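Local coordinates for RidA family protein (Mycobacterium tuberculosis, PDB 3I7T) that is of unknown function but belongs to the YjgF/YER057c/UK114 (RidA) family, assembles as a homotrimer, and may act on small metabolites in clefts between its subunits, at the interface of chains A and B. Coordinates in Å, arbitrary orientation; residue numbers count along the deposited sequence, not the author numbering. Chains: chain A/B, Putative uncharacterized protein.

Contact 1: the interface of chains A and B. Residues chain A 68, 70, 96-98; chain B 30-33, 70, 72, 113, 115-117.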
# COMPACT_ATOMS: atom_id res chain seq x y z
N ARG A 68 10.10 -0.50 3.69
CA ARG A 68 9.28 0.05 2.61
C ARG A 68 8.76 1.45 2.92
O ARG A 68 8.28 1.73 4.03
CB ARG A 68 8.08 -0.86 2.28
CG ARG A 68 7.17 -0.23 1.20
CD ARG A 68 5.82 -0.94 0.97
NE ARG A 68 5.91 -2.35 0.57
CZ ARG A 68 6.06 -2.78 -0.68
NH1 ARG A 68 6.19 -1.92 -1.69
NH2 ARG A 68 6.10 -4.08 -0.94
N ARG A 70 6.11 4.45 0.84
CA ARG A 70 5.20 4.63 -0.28
C ARG A 70 4.86 6.09 -0.27
O ARG A 70 4.50 6.63 0.78
CB ARG A 70 3.94 3.78 -0.11
CG ARG A 70 2.95 3.90 -1.27
CD ARG A 70 1.79 2.88 -1.13
NE ARG A 70 2.26 1.51 -1.34
CZ ARG A 70 2.43 0.61 -0.38
NH1 ARG A 70 2.87 -0.60 -0.68
NH2 ARG A 70 2.16 0.91 0.89
N VAL A 96 12.59 -0.28 -0.11
CA VAL A 96 11.90 -0.18 -1.41
C VAL A 96 10.93 1.00 -1.34
O VAL A 96 10.51 1.39 -0.25
CB VAL A 96 11.15 -1.47 -1.75
CG1 VAL A 96 12.08 -2.69 -1.55
CG2 VAL A 96 9.86 -1.59 -0.91
N THR A 97 10.61 1.62 -2.47
CA THR A 97 9.52 2.61 -2.48
C THR A 97 8.66 2.49 -3.71
O THR A 97 8.96 1.74 -4.64
CB THR A 97 9.96 4.09 -2.64
OG1 THR A 97 11.37 4.23 -2.72
CG2 THR A 97 9.34 4.97 -1.59
N SER A 98 7.62 3.31 -3.69
CA SER A 98 6.81 3.60 -4.87
C SER A 98 6.46 5.06 -4.79
O SER A 98 6.40 5.60 -3.70
CB SER A 98 5.54 2.76 -4.88
OG SER A 98 5.88 1.41 -4.67
N VAL B 30 9.85 -7.55 0.51
CA VAL B 30 9.05 -6.51 -0.15
C VAL B 30 9.69 -6.04 -1.45
O VAL B 30 10.91 -5.95 -1.56
CB VAL B 30 8.78 -5.30 0.78
CG1 VAL B 30 7.98 -5.76 1.98
CG2 VAL B 30 10.08 -4.67 1.22
N VAL B 31 8.85 -5.78 -2.45
CA VAL B 31 9.30 -5.36 -3.75
C VAL B 31 8.75 -3.96 -4.06
O VAL B 31 7.57 -3.65 -3.80
CB VAL B 31 8.87 -6.40 -4.83
CG1 VAL B 31 9.46 -6.06 -6.22
CG2 VAL B 31 9.34 -7.80 -4.41
N ALA B 32 9.63 -3.11 -4.59
CA ALA B 32 9.29 -1.75 -4.99
C ALA B 32 8.18 -1.71 -6.03
O ALA B 32 7.95 -2.69 -6.74
CB ALA B 32 10.55 -1.04 -5.56
N GLY B 33 7.49 -0.57 -6.13
CA GLY B 33 6.61 -0.33 -7.27
C GLY B 33 7.42 -0.59 -8.53
O GLY B 33 8.53 -0.06 -8.68
N ARG B 70 -0.26 -5.07 -5.66
CA ARG B 70 -1.05 -3.85 -5.71
C ARG B 70 -0.75 -3.25 -7.05
O ARG B 70 0.42 -3.12 -7.41
CB ARG B 70 -0.66 -2.89 -4.59
CG ARG B 70 -1.47 -1.60 -4.55
CD ARG B 70 -1.17 -0.76 -3.29
NE ARG B 70 -1.69 -1.41 -2.08
CZ ARG B 70 -0.94 -2.04 -1.18
NH1 ARG B 70 -1.51 -2.60 -0.13
NH2 ARG B 70 0.38 -2.10 -1.31
N TYR B 72 -1.41 -0.17 -9.83
CA TYR B 72 -1.83 1.16 -10.24
C TYR B 72 -1.89 1.22 -11.75
O TYR B 72 -0.91 0.91 -12.42
CB TYR B 72 -0.83 2.21 -9.75
CG TYR B 72 -0.49 2.10 -8.29
CD1 TYR B 72 -1.33 2.64 -7.33
CD2 TYR B 72 0.67 1.46 -7.86
CE1 TYR B 72 -1.03 2.54 -5.97
CE2 TYR B 72 0.98 1.36 -6.51
CZ TYR B 72 0.11 1.91 -5.57
OH TYR B 72 0.40 1.82 -4.21
N GLU B 113 1.79 0.21 -12.83
CA GLU B 113 2.86 -0.06 -11.88
C GLU B 113 2.39 -1.11 -10.87
O GLU B 113 1.24 -1.07 -10.43
CB GLU B 113 3.28 1.22 -11.17
CG GLU B 113 4.39 1.03 -10.12
CD GLU B 113 5.06 2.34 -9.77
OE1 GLU B 113 4.96 3.29 -10.57
OE2 GLU B 113 5.69 2.45 -8.70
N GLU B 115 3.30 -3.34 -7.24
CA GLU B 115 4.06 -3.69 -6.05
C GLU B 115 3.80 -5.14 -5.65
O GLU B 115 2.77 -5.72 -6.03
CB GLU B 115 3.61 -2.81 -4.88
CG GLU B 115 3.84 -1.35 -5.09
CD GLU B 115 3.23 -0.53 -3.96
OE1 GLU B 115 2.49 -1.12 -3.15
OE2 GLU B 115 3.49 0.68 -3.88
N ALA B 116 4.68 -5.71 -4.85
CA ALA B 116 4.42 -7.03 -4.33
C ALA B 116 5.00 -7.20 -2.92
O ALA B 116 6.05 -6.63 -2.59
CB ALA B 116 4.98 -8.09 -5.27
N ASP B 117 4.29 -7.98 -2.09
CA ASP B 117 4.80 -8.44 -0.81
C ASP B 117 4.84 -9.94 -0.85
O ASP B 117 3.91 -10.58 -1.36
CB ASP B 117 3.91 -7.98 0.35
CG ASP B 117 3.86 -6.48 0.48
OD1 ASP B 117 4.93 -5.87 0.68
OD2 ASP B 117 2.76 -5.91 0.38
O HOH W 1 9.28 2.20 -7.47
O HOH W 2 4.96 -3.74 2.65
O HOH W 3 2.27 -3.38 0.59

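Contact 2: the interface of chains A and B. Residues chain A 86, 90, 94-97; chain B 4, 6, 18-23.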
# COMPACT_ATOMS: atom_id res chain seq x y z
N HIS A 86 14.17 12.06 0.19
CA HIS A 86 14.06 10.65 0.53
C HIS A 86 15.47 10.05 0.51
O HIS A 86 15.83 9.22 1.36
CB HIS A 86 13.14 9.94 -0.50
CG HIS A 86 12.82 8.51 -0.16
ND1 HIS A 86 13.65 7.46 -0.49
CD2 HIS A 86 11.75 7.97 0.47
CE1 HIS A 86 13.11 6.33 -0.08
NE2 HIS A 86 11.96 6.61 0.52
N PHE A 90 17.44 8.17 3.21
CA PHE A 90 17.56 6.72 3.02
C PHE A 90 18.64 6.23 2.06
O PHE A 90 18.58 5.10 1.59
CB PHE A 90 16.22 6.14 2.56
CG PHE A 90 15.13 6.20 3.60
CD1 PHE A 90 15.15 5.35 4.71
CD2 PHE A 90 14.05 7.06 3.43
CE1 PHE A 90 14.12 5.37 5.65
CE2 PHE A 90 13.02 7.09 4.35
CZ PHE A 90 13.05 6.24 5.48
N ARG A 94 18.02 2.44 2.15
CA ARG A 94 17.47 2.02 0.88
C ARG A 94 16.31 1.04 1.01
O ARG A 94 16.40 -0.06 0.54
CB ARG A 94 18.54 1.42 0.02
CG ARG A 94 19.20 2.35 -0.76
CD ARG A 94 20.56 1.97 -0.90
N PRO A 95 15.24 1.45 1.65
CA PRO A 95 14.05 0.63 1.64
C PRO A 95 13.54 0.59 0.20
O PRO A 95 14.02 1.36 -0.63
CB PRO A 95 13.09 1.44 2.52
CG PRO A 95 13.45 2.87 2.21
CD PRO A 95 14.96 2.85 2.03
N VAL A 96 12.59 -0.28 -0.11
CA VAL A 96 11.90 -0.18 -1.41
C VAL A 96 10.93 1.00 -1.34
O VAL A 96 10.51 1.39 -0.25
CB VAL A 96 11.15 -1.47 -1.75
CG1 VAL A 96 12.08 -2.69 -1.55
CG2 VAL A 96 9.86 -1.59 -0.91
N THR A 97 10.61 1.62 -2.47
CA THR A 97 9.52 2.61 -2.48
C THR A 97 8.66 2.49 -3.71
O THR A 97 8.96 1.74 -4.64
CB THR A 97 9.96 4.09 -2.64
OG1 THR A 97 11.37 4.23 -2.72
CG2 THR A 97 9.34 4.97 -1.59
N ARG B 4 19.61 -8.41 6.99
CA ARG B 4 18.93 -7.74 5.89
C ARG B 4 19.68 -7.84 4.56
O ARG B 4 20.88 -7.59 4.50
CB ARG B 4 18.69 -6.27 6.26
CG ARG B 4 17.96 -5.41 5.20
CD ARG B 4 17.65 -4.03 5.80
NE ARG B 4 17.17 -3.07 4.80
CZ ARG B 4 16.31 -2.10 5.07
NH1 ARG B 4 15.92 -1.27 4.11
NH2 ARG B 4 15.83 -1.96 6.31
N MET B 6 19.40 -6.75 0.27
CA MET B 6 18.75 -5.83 -0.65
C MET B 6 19.17 -6.07 -2.08
O MET B 6 20.31 -6.48 -2.36
CB MET B 6 19.08 -4.40 -0.25
CG MET B 6 18.79 -4.13 1.21
SD MET B 6 19.04 -2.43 1.71
CE MET B 6 20.73 -2.12 1.20
N GLY B 18 17.12 6.83 -3.69
CA GLY B 18 17.67 6.07 -2.56
C GLY B 18 16.70 4.99 -2.10
O GLY B 18 16.11 5.09 -1.02
N TYR B 19 16.53 3.97 -2.94
CA TYR B 19 15.60 2.86 -2.65
C TYR B 19 16.11 1.58 -3.32
O TYR B 19 16.94 1.64 -4.23
CB TYR B 19 14.16 3.20 -3.09
CG TYR B 19 13.88 3.01 -4.59
CD1 TYR B 19 13.38 1.80 -5.07
CD2 TYR B 19 14.08 4.05 -5.50
CE1 TYR B 19 13.11 1.61 -6.42
CE2 TYR B 19 13.81 3.88 -6.86
CZ TYR B 19 13.32 2.65 -7.32
OH TYR B 19 13.05 2.46 -8.67
N SER B 20 15.61 0.43 -2.88
CA SER B 20 15.99 -0.87 -3.42
C SER B 20 14.85 -1.47 -4.23
O SER B 20 13.69 -1.17 -4.00
CB SER B 20 16.35 -1.84 -2.30
OG SER B 20 17.50 -1.43 -1.60
N ARG B 21 15.19 -2.34 -5.17
CA ARG B 21 14.18 -3.07 -5.91
C ARG B 21 13.45 -4.03 -4.97
O ARG B 21 12.22 -4.15 -5.02
CB ARG B 21 14.84 -3.83 -7.07
CG ARG B 21 15.23 -2.96 -8.26
CD ARG B 21 13.99 -2.57 -9.06
NE ARG B 21 13.17 -3.75 -9.32
CZ ARG B 21 11.84 -3.74 -9.35
NH1 ARG B 21 11.17 -2.62 -9.14
NH2 ARG B 21 11.18 -4.87 -9.59
N ALA B 22 14.21 -4.72 -4.11
CA ALA B 22 13.63 -5.63 -3.12
C ALA B 22 14.44 -5.64 -1.83
O ALA B 22 15.67 -5.46 -1.86
CB ALA B 22 13.53 -7.03 -3.68
N VAL B 23 13.76 -5.86 -0.71
CA VAL B 23 14.45 -6.04 0.56
C VAL B 23 13.87 -7.26 1.24
O VAL B 23 12.65 -7.46 1.22
CB VAL B 23 14.29 -4.79 1.46
CG1 VAL B 23 14.98 -5.00 2.83
CG2 VAL B 23 14.90 -3.59 0.76

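Contact 3: the interface of chains A and B. Residues chain A 79-80, 83-84, 87, 99; chain B 13, 16-17, 106.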
# COMPACT_ATOMS: atom_id res chain seq x y z
N TRP A 79 8.96 14.92 -8.92
CA TRP A 79 9.50 13.75 -8.24
C TRP A 79 10.92 13.94 -7.74
O TRP A 79 11.32 13.31 -6.76
CB TRP A 79 9.41 12.49 -9.12
CG TRP A 79 10.32 12.50 -10.31
CD1 TRP A 79 10.04 12.97 -11.56
CD2 TRP A 79 11.67 12.00 -10.36
NE1 TRP A 79 11.13 12.79 -12.39
CE2 TRP A 79 12.14 12.20 -11.68
CE3 TRP A 79 12.52 11.41 -9.43
CZ2 TRP A 79 13.42 11.83 -12.09
CZ3 TRP A 79 13.80 11.04 -9.83
CH2 TRP A 79 14.24 11.26 -11.16
N ARG A 80 11.68 14.80 -8.40
CA ARG A 80 13.07 15.01 -8.00
C ARG A 80 13.25 15.76 -6.70
O ARG A 80 14.15 15.45 -5.94
CB ARG A 80 13.86 15.68 -9.11
CG ARG A 80 14.62 14.69 -9.95
CD ARG A 80 15.55 15.37 -10.93
NE ARG A 80 16.09 14.38 -11.85
CZ ARG A 80 17.03 13.50 -11.53
NH1 ARG A 80 17.55 13.49 -10.31
NH2 ARG A 80 17.45 12.62 -12.43
N GLY A 83 12.37 13.03 -4.21
CA GLY A 83 13.45 12.05 -4.19
C GLY A 83 14.70 12.48 -3.46
O GLY A 83 15.30 11.70 -2.73
N GLU A 84 15.13 13.72 -3.67
CA GLU A 84 16.33 14.24 -3.02
C GLU A 84 16.25 14.13 -1.51
O GLU A 84 17.22 13.76 -0.85
CB GLU A 84 16.55 15.70 -3.40
CG GLU A 84 17.13 15.90 -4.78
CD GLU A 84 17.17 17.35 -5.18
OE1 GLU A 84 17.48 18.21 -4.31
OE2 GLU A 84 16.90 17.65 -6.36
N ALA A 87 16.27 10.51 -0.45
CA ALA A 87 17.64 10.03 -0.64
C ALA A 87 18.55 10.47 0.50
O ALA A 87 19.36 9.68 0.98
CB ALA A 87 18.20 10.51 -1.97
N MET A 99 6.23 5.69 -5.94
CA MET A 99 5.75 7.06 -5.94
C MET A 99 4.68 7.18 -6.99
O MET A 99 4.94 6.91 -8.16
CB MET A 99 6.88 8.04 -6.27
CG MET A 99 6.53 9.50 -6.08
SD MET A 99 7.79 10.63 -6.76
CE MET A 99 9.14 10.30 -5.65
N PHE B 13 17.44 5.94 -11.18
CA PHE B 13 16.29 6.26 -10.34
C PHE B 13 16.49 5.75 -8.91
O PHE B 13 16.18 6.44 -7.94
CB PHE B 13 15.03 5.68 -10.99
CG PHE B 13 13.74 6.18 -10.38
CD1 PHE B 13 12.86 5.30 -9.77
CD2 PHE B 13 13.41 7.53 -10.43
CE1 PHE B 13 11.67 5.75 -9.21
CE2 PHE B 13 12.21 7.99 -9.87
CZ PHE B 13 11.35 7.09 -9.26
N ALA B 16 18.91 8.30 -7.64
CA ALA B 16 18.35 9.60 -7.30
C ALA B 16 17.43 9.59 -6.07
O ALA B 16 17.41 10.55 -5.31
CB ALA B 16 17.64 10.21 -8.51
N VAL B 17 16.68 8.51 -5.87
CA VAL B 17 15.67 8.46 -4.81
C VAL B 17 16.12 7.70 -3.54
O VAL B 17 15.58 7.92 -2.46
CB VAL B 17 14.33 7.88 -5.35
CG1 VAL B 17 13.29 7.80 -4.25
CG2 VAL B 17 13.84 8.73 -6.51
N ILE B 106 5.34 7.74 -12.94
CA ILE B 106 6.56 8.56 -12.99
C ILE B 106 6.90 9.14 -14.37
O ILE B 106 7.57 10.17 -14.47
CB ILE B 106 7.77 7.77 -12.45
CG1 ILE B 106 8.95 8.69 -12.20
CG2 ILE B 106 8.13 6.62 -13.40
CD1 ILE B 106 8.86 9.42 -10.89
O HOH W 4 5.49 5.84 -10.73

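Contact 4: the interface of chains A and B. Residues chain A 76, 100-102; chain B 72, 102-106, 113.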
# COMPACT_ATOMS: atom_id res chain seq x y z
N ILE A 76 3.55 14.62 -9.81
CA ILE A 76 4.68 13.70 -9.94
C ILE A 76 5.79 14.28 -10.84
O ILE A 76 6.90 13.75 -10.89
CB ILE A 76 4.24 12.28 -10.43
CG1 ILE A 76 5.25 11.22 -9.97
CG2 ILE A 76 4.01 12.27 -11.94
CD1 ILE A 76 4.69 9.85 -9.94
N VAL A 100 3.48 7.57 -6.59
CA VAL A 100 2.42 7.75 -7.58
C VAL A 100 1.70 9.07 -7.37
O VAL A 100 1.62 9.59 -6.27
CB VAL A 100 1.35 6.65 -7.54
CG1 VAL A 100 1.97 5.30 -7.90
CG2 VAL A 100 0.66 6.63 -6.17
N GLU A 101 1.15 9.58 -8.46
CA GLU A 101 0.43 10.82 -8.36
C GLU A 101 -1.04 10.55 -8.03
O GLU A 101 -1.67 9.70 -8.66
CB GLU A 101 0.55 11.58 -9.66
CG GLU A 101 0.10 13.00 -9.56
CD GLU A 101 0.36 13.71 -10.85
OE1 GLU A 101 1.53 14.05 -11.12
OE2 GLU A 101 -0.61 13.93 -11.59
N VAL A 102 -1.57 11.28 -7.06
CA VAL A 102 -3.00 11.21 -6.75
C VAL A 102 -3.71 12.53 -7.07
O VAL A 102 -3.06 13.57 -7.17
CB VAL A 102 -3.25 10.81 -5.28
CG1 VAL A 102 -2.78 9.38 -5.04
CG2 VAL A 102 -2.54 11.77 -4.33
N TYR B 72 -1.41 -0.17 -9.83
CA TYR B 72 -1.83 1.16 -10.24
C TYR B 72 -1.89 1.22 -11.75
O TYR B 72 -0.91 0.91 -12.42
CB TYR B 72 -0.83 2.21 -9.75
CG TYR B 72 -0.49 2.10 -8.29
CD1 TYR B 72 -1.33 2.64 -7.33
CD2 TYR B 72 0.67 1.46 -7.86
CE1 TYR B 72 -1.03 2.54 -5.97
CE2 TYR B 72 0.98 1.36 -6.51
CZ TYR B 72 0.11 1.91 -5.57
OH TYR B 72 0.40 1.82 -4.21
N VAL B 102 -4.75 5.81 -11.10
CA VAL B 102 -4.07 7.04 -10.68
C VAL B 102 -4.01 8.06 -11.83
O VAL B 102 -4.13 7.68 -12.99
CB VAL B 102 -2.66 6.75 -10.12
CG1 VAL B 102 -2.76 5.96 -8.83
CG2 VAL B 102 -1.82 6.00 -11.16
N THR B 103 -3.80 9.33 -11.51
CA THR B 103 -3.71 10.32 -12.57
C THR B 103 -2.47 10.13 -13.43
O THR B 103 -2.55 10.26 -14.65
CB THR B 103 -3.78 11.79 -12.05
OG1 THR B 103 -2.88 11.96 -10.94
CG2 THR B 103 -5.19 12.12 -11.60
N ALA B 104 -1.34 9.79 -12.80
CA ALA B 104 -0.08 9.61 -13.53
C ALA B 104 0.88 8.66 -12.83
O ALA B 104 0.82 8.50 -11.62
CB ALA B 104 0.60 10.96 -13.77
N LEU B 105 1.75 8.01 -13.60
CA LEU B 105 2.92 7.33 -13.05
C LEU B 105 4.15 8.21 -13.32
O LEU B 105 4.02 9.30 -13.87
CB LEU B 105 3.07 5.91 -13.62
CG LEU B 105 1.85 5.01 -13.39
CD1 LEU B 105 1.87 3.76 -14.26
CD2 LEU B 105 1.68 4.64 -11.91
N ILE B 106 5.34 7.74 -12.94
CA ILE B 106 6.56 8.56 -12.99
C ILE B 106 6.90 9.14 -14.37
O ILE B 106 7.57 10.17 -14.47
CB ILE B 106 7.77 7.77 -12.45
CG1 ILE B 106 8.95 8.69 -12.20
CG2 ILE B 106 8.13 6.62 -13.40
CD1 ILE B 106 8.86 9.42 -10.89
N GLU B 113 1.79 0.21 -12.83
CA GLU B 113 2.86 -0.06 -11.88
C GLU B 113 2.39 -1.11 -10.87
O GLU B 113 1.24 -1.07 -10.43
CB GLU B 113 3.28 1.22 -11.17
CG GLU B 113 4.39 1.03 -10.12
CD GLU B 113 5.06 2.34 -9.77
OE1 GLU B 113 4.96 3.29 -10.57
OE2 GLU B 113 5.69 2.45 -8.70

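Contact 1: the interface of chains A and B
Charge pairing dominates this stretch of the YjgF/YER057c/UK114 trimer interface, where strand 66-73 of one subunit faces strands 28-35 and 112-119 of the next. Gripping side-on in a salt bridge, A:Arg70 NE reaches B:Glu115 OE2 over 2.9 Å on the syn lone pair, nearly straight at 160°, while A:Arg70 NH1 meets B:Glu115 OE1 at 2.6 Å from above the carboxylate plane. A bend at chi3 (-69°) turns the guanidinium into place. B:Arg70 NH2 also bonds OE1, nearly along the C-O axis. The shared carboxylate probably offsets the repulsion between the arginines, whose planes stand 65° apart, with A:Arg70 NH1 and B:Arg70 NH2 3.0 Å apart and not hydrogen-bonded. A:Arg68, also bent at chi3, sends NH2 to B:Asp117 OD1 at 2.7 Å; guanidinium and carboxylate are almost perpendicular.

Hydroxyl and backbone groups add hydrogen bonds. A:Ser98 OG donates to B:Glu115 OE2 at 2.6 Å, a second donor beside A:Arg70 NE, and A:Arg68 NH1 reaches B:Val31 O at 3.1 Å. B:Gly33 N binds A:Thr97 O.

Water 3 links A:Arg70 NH1, B:Arg70 NH2 and B:Asp117 OD2; water 2 joins A:Arg68 NE to B:Asp117 OD1.

Apolar contact is slight: A:Val96 CG2 meets B:Val30 CG2 at 3.8 Å and overlies the rim of one A:Arg68 guanidinium face.

Contact 2: the interface of chains A and B
The CG1 methyl of A:Val96 forms the apolar centre, touching B:Ala22 CA at 3.7 Å and B:Val23 CG2 at 3.8 Å. Its chi1 of -49° sets CG1 anti to the carbonyl carbon and aims it at the start of strand 22-25. Beside it, B:Tyr19 takes the crowded first torsion, CG between backbone N and carbonyl carbon (chi1 80°), and its side chain crosses A:Thr97 at about a right angle. B:Tyr19 CG comes 3.4 Å from A:Thr97 OG1.

Further out, B:Ser20 binds the partner's main chain. B:Ser20 N donates to A:Pro95 O at 2.9 Å from well above the carbonyl plane. B:Ser20 OG, anti to its own carbonyl carbon, gives the better directed bond: it meets A:Arg94 O at 2.8 Å, in the carbonyl plane and on a lone pair. The side chain of A:Arg94 is incompletely modelled, so its polar role here rests on that carbonyl.

At the rim, B:Gly18 O lies at the edge of the A:His86 ring, 3.4 Å from CE1, and A:Phe90 CD2 covers a face of that imidazole. The guanidinium of B:Arg4 turns its edge toward A:Pro95. In the fold, the loop after helix 79-90 of one subunit runs along the segment joining helix 12-17 to strand 22-25 of its neighbour.

Contact 3: the interface of chains A and B
A:Trp79, at the start of helix 79-90, buries 78 Å² and anchors this helix-to-helix contact of the trimer. Its first torsion is the crowded one, with CG between backbone N and carbonyl carbon (chi1 69°), and this presents one indole face to the partner. Two groups share that face. B:Phe13 brings its CE2 corner over the rim of the six-membered ring, 3.4 Å from A:Trp79 CZ3, in an edge-to-face pairing with planes 59° apart. B:Ile106 lays CD1 over the five-membered ring, 3.8 Å from the centroid, as a CH-pi contact. Behind the indole, A:Arg80 CG covers the opposite face, and A:Trp79 CH2 lies over the centre of one face of the A:Arg80 guanidinium, so the tryptophan is held from both sides.

B:Ala16, burying 59 Å² near the end of helix 12-17, fits against the helix of the other subunit. B:Ala16 CB touches A:Arg80 NH1 at 3.7 Å, while B:Ala16 O meets the A:Ala87 CB methyl at 3.4 Å. The small A:Gly83 and A:Ala87 may allow the two helices to come close, and B:Val17 CG2 fills in between A:Gly83 CA and the indole rim.

No direct polar bond crosses here. Instead, water 4 bridges the subunits, lying 2.8 Å from A:Met99 O and 2.9 Å from B:Ile106 N.

Contact 4: the interface of chains A and B
The carboxylate oxygen A:Glu101 OE1 is the best-held polar atom, gripped by one straight bond (170°) from the backbone A:Ile76 N of its own subunit, with A:Ile76 N and A:Glu101 OE1 modelled 2.5 Å apart. The glutamate belongs to an antiparallel beta bridge between subunits of this YjgF/YER057c/UK114 trimer, which pairs A:Glu101 with B:Ala104. On the other oxygen, A:Glu101 OE2 receives B:Thr103 OG1 from across the interface at 3.1 Å. Each oxygen uses its anti lone pair, the side away from its fellow oxygen, so the group spans its own 3-10 helix 76-78 and the neighbouring chain. The glutamate CG is anti to its backbone N (chi1 -167°) and the chain beyond is extended, which carries the carboxylate out to both donors. B:Thr103 crosses it at about a right angle, its OG1 in the crowded position (chi1 48°).

The bond of the bridge, A:Glu101 N to B:Ala104 O, is long and weak at 3.4 Å, as is the one from B:Thr103 OG1 to A:Glu101 O.

Apolar groups line both flanks. A:Val100, with CG1 anti to its carbonyl carbon, sets that methyl 4.0 Å above the B:Tyr72 ring, over its centre; A:Val100 CG1 also lies 4.1 Å from B:Leu105 CD2. On the other flank A:Ile76 crosses B:Ile106 at about a right angle. A:Ile76 CD1 packs 3.8 Å from B:Ile106 CA, and A:Ile76 CG2 meets B:Ala104 CB.

The four contacts form one continuous surface between neighbouring subunits. The C-alpha centres of contact 1 and contact 2 lie about 10 Å apart, and A:Val96 and A:Thr97 take part in both. Contact 3 shares B:Ile106 with contact 4, their C-alpha centres about 14 Å apart, and helix 79-90 with contact 2. B:Tyr72 and B:Glu113 link contact 1 to contact 4, while contacts 2 and 4, with about 19 Å between C-alpha centres, mark the two ends. Since the interface is not an exact two-fold, each subunit offers different faces to its two neighbours, as a closed homotrimer requires.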